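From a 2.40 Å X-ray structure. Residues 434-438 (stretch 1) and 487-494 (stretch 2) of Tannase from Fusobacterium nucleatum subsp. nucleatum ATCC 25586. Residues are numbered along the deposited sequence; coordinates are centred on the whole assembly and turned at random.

Stretch 1 (434-438) KYWRI
Stretch 2 487-494: NWIDNVVK

A helix packs alongside a strand and runs nearly antiparallel to it. The strand covers 435-438 and continues later in the chain; phi/psi values stay near -111 to -143°/123 to 136°. Lys-434 precedes it in a loop. The helix begins earlier in the chain and covers 487-493. Its phi/psi are about -60/-45° for 487-491, then -65/-34° at Val-492 and -73/-25° at Val-493; Lys-494 has phi 99°. Bonds from i+4 to i hold it, such as Val-492 N to Trp-488 O (2.8 Å). The axes approach to 10.1 Å at 167°. CA atoms pair Tyr-435 with Val-492 (7.0 Å) and Arg-437 with Trp-488 (8.1 Å).

No hydrogen bond crosses between the stretches. The contact, which buries 312 Å² summed over both sides, is made by side chains and by the strand backbone near the Trp-488 indole. The CA-to-CB bonds of Tyr-435 and Arg-437 point toward the helix, that of Trp-436 away. Trp-436 is m, chi2 70°; its NE1 is hydrogen-bonded just outside the stretches. Trp-488 and Val-492, one turn apart, point toward the strand.

Tyr-435 is m, chi2 -77°. One ring face meets Val-492, which is t (154°). Val-492 CG1 lies 3.3 Å from Tyr-435 CG and 3.7 Å from the ring centroid, 30° off the normal, a CH-pi contact.

Trp-488 is t, chi2 80°. Trp-488 CZ2 lies 3.5 Å from Trp-436 C and 3.6 Å from Arg-437 N, both backbone atoms, and 3.8 Å from Tyr-435 CB. Arg-437 CB sits over one face of the Trp-488 indole, 3.5 Å from its six-membered ring centroid and 4° off the normal, a nearly centred CH-pi contact. Arg-437 is t at chi1 to chi3, hence extended; chi4 is -109°. Its NH1 and NH2 are hydrogen-bonded elsewhere in the structure.

Lys-494 CA-to-CB points sideways. Its chi1, -93°, lies between wells; chi2 to chi4 are m, t, m. Its end comes nearer: Lys-494 NZ lies 3.6 Å from Tyr-435 OH, without a hydrogen bond.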

# COMPACT_ATOMS: atom_id res chain seq x y z
N LYS A 434 15.15 5.28 -5.21
CA LYS A 434 14.95 6.27 -6.27
C LYS A 434 13.61 6.10 -6.98
O LYS A 434 12.98 7.10 -7.34
CB LYS A 434 16.10 6.21 -7.28
CG LYS A 434 16.67 7.59 -7.67
CD LYS A 434 17.81 7.49 -8.74
CE LYS A 434 17.39 8.10 -10.09
NZ LYS A 434 18.53 8.17 -11.08
N TYR A 435 13.16 4.87 -7.23
CA TYR A 435 12.08 4.62 -8.19
C TYR A 435 10.80 4.15 -7.52
O TYR A 435 10.81 3.29 -6.63
CB TYR A 435 12.53 3.59 -9.22
CG TYR A 435 13.83 3.92 -9.89
CD1 TYR A 435 13.89 4.88 -10.90
CD2 TYR A 435 15.01 3.28 -9.52
CE1 TYR A 435 15.08 5.20 -11.52
CE2 TYR A 435 16.20 3.56 -10.13
CZ TYR A 435 16.23 4.54 -11.14
OH TYR A 435 17.39 4.84 -11.78
N TRP A 436 9.67 4.72 -7.97
CA TRP A 436 8.37 4.58 -7.32
C TRP A 436 7.31 4.50 -8.40
O TRP A 436 7.24 5.38 -9.26
CB TRP A 436 8.04 5.78 -6.40
CG TRP A 436 9.06 5.95 -5.31
CD1 TRP A 436 10.37 6.37 -5.44
CD2 TRP A 436 8.86 5.69 -3.92
NE1 TRP A 436 10.99 6.37 -4.21
CE2 TRP A 436 10.08 5.95 -3.27
CE3 TRP A 436 7.77 5.24 -3.16
CZ2 TRP A 436 10.23 5.81 -1.89
CZ3 TRP A 436 7.92 5.12 -1.79
CH2 TRP A 436 9.14 5.38 -1.17
N ARG A 437 6.49 3.45 -8.35
CA ARG A 437 5.33 3.31 -9.23
C ARG A 437 4.09 3.22 -8.34
O ARG A 437 4.00 2.34 -7.47
CB ARG A 437 5.45 2.09 -10.15
CG ARG A 437 4.41 2.06 -11.25
CD ARG A 437 4.42 0.73 -11.92
NE ARG A 437 3.60 0.66 -13.13
CZ ARG A 437 2.45 -0.00 -13.23
NH1 ARG A 437 1.93 -0.63 -12.17
NH2 ARG A 437 1.81 -0.02 -14.39
N ILE A 438 3.15 4.13 -8.56
CA ILE A 438 1.99 4.32 -7.70
C ILE A 438 0.76 4.34 -8.59
O ILE A 438 0.76 5.00 -9.64
CB ILE A 438 2.12 5.63 -6.89
CG1 ILE A 438 3.26 5.56 -5.88
CG2 ILE A 438 0.86 5.96 -6.15
CD1 ILE A 438 3.59 6.93 -5.29
N ASN A 487 7.31 -3.98 -17.43
CA ASN A 487 7.98 -3.06 -18.33
C ASN A 487 8.68 -1.95 -17.53
O ASN A 487 9.86 -1.66 -17.77
CB ASN A 487 6.98 -2.48 -19.32
CG ASN A 487 6.57 -3.49 -20.40
OD1 ASN A 487 7.33 -4.41 -20.74
ND2 ASN A 487 5.38 -3.32 -20.95
N TRP A 488 7.96 -1.37 -16.56
CA TRP A 488 8.53 -0.34 -15.69
C TRP A 488 9.73 -0.87 -14.91
O TRP A 488 10.76 -0.19 -14.82
CB TRP A 488 7.46 0.18 -14.75
CG TRP A 488 7.94 1.22 -13.79
CD1 TRP A 488 8.13 2.54 -14.04
CD2 TRP A 488 8.30 1.02 -12.42
NE1 TRP A 488 8.59 3.18 -12.92
CE2 TRP A 488 8.70 2.27 -11.91
CE3 TRP A 488 8.33 -0.09 -11.57
CZ2 TRP A 488 9.13 2.45 -10.59
CZ3 TRP A 488 8.74 0.09 -10.26
CH2 TRP A 488 9.13 1.34 -9.78
N ILE A 489 9.62 -2.08 -14.34
CA ILE A 489 10.71 -2.62 -13.55
C ILE A 489 11.93 -2.87 -14.43
O ILE A 489 13.06 -2.52 -14.06
CB ILE A 489 10.29 -3.92 -12.83
CG1 ILE A 489 9.15 -3.71 -11.86
CG2 ILE A 489 11.48 -4.56 -12.11
CD1 ILE A 489 8.73 -4.98 -11.18
N ASP A 490 11.73 -3.51 -15.58
CA ASP A 490 12.82 -3.69 -16.54
C ASP A 490 13.50 -2.36 -16.87
O ASP A 490 14.74 -2.27 -16.88
CB ASP A 490 12.31 -4.35 -17.82
CG ASP A 490 12.29 -5.88 -17.74
OD1 ASP A 490 12.23 -6.42 -16.62
OD2 ASP A 490 12.33 -6.54 -18.80
N ASN A 491 12.71 -1.32 -17.14
CA ASN A 491 13.27 -0.03 -17.49
C ASN A 491 14.02 0.59 -16.33
O ASN A 491 15.14 1.10 -16.48
CB ASN A 491 12.19 0.93 -17.96
CG ASN A 491 12.75 2.26 -18.36
OD1 ASN A 491 13.48 2.36 -19.34
ND2 ASN A 491 12.43 3.30 -17.59
N VAL A 492 13.42 0.55 -15.14
CA VAL A 492 14.01 1.12 -13.94
C VAL A 492 15.30 0.38 -13.56
O VAL A 492 16.27 1.00 -13.08
CB VAL A 492 12.92 1.09 -12.86
CG1 VAL A 492 13.48 1.05 -11.48
CG2 VAL A 492 11.97 2.27 -13.06
N VAL A 493 15.36 -0.93 -13.80
CA VAL A 493 16.55 -1.71 -13.48
C VAL A 493 17.69 -1.41 -14.45
O VAL A 493 18.86 -1.60 -14.11
CB VAL A 493 16.17 -3.21 -13.46
CG1 VAL A 493 17.40 -4.08 -13.58
CG2 VAL A 493 15.38 -3.54 -12.20
N LYS A 494 17.36 -0.96 -15.66
CA LYS A 494 18.24 -0.28 -16.64
C LYS A 494 18.75 -1.22 -17.69
O LYS A 494 19.86 -1.01 -18.18
CB LYS A 494 19.44 0.41 -15.98
CG LYS A 494 19.23 1.87 -15.64
CD LYS A 494 18.56 2.63 -16.77
CE LYS A 494 18.05 3.98 -16.28
NZ LYS A 494 16.96 3.89 -15.25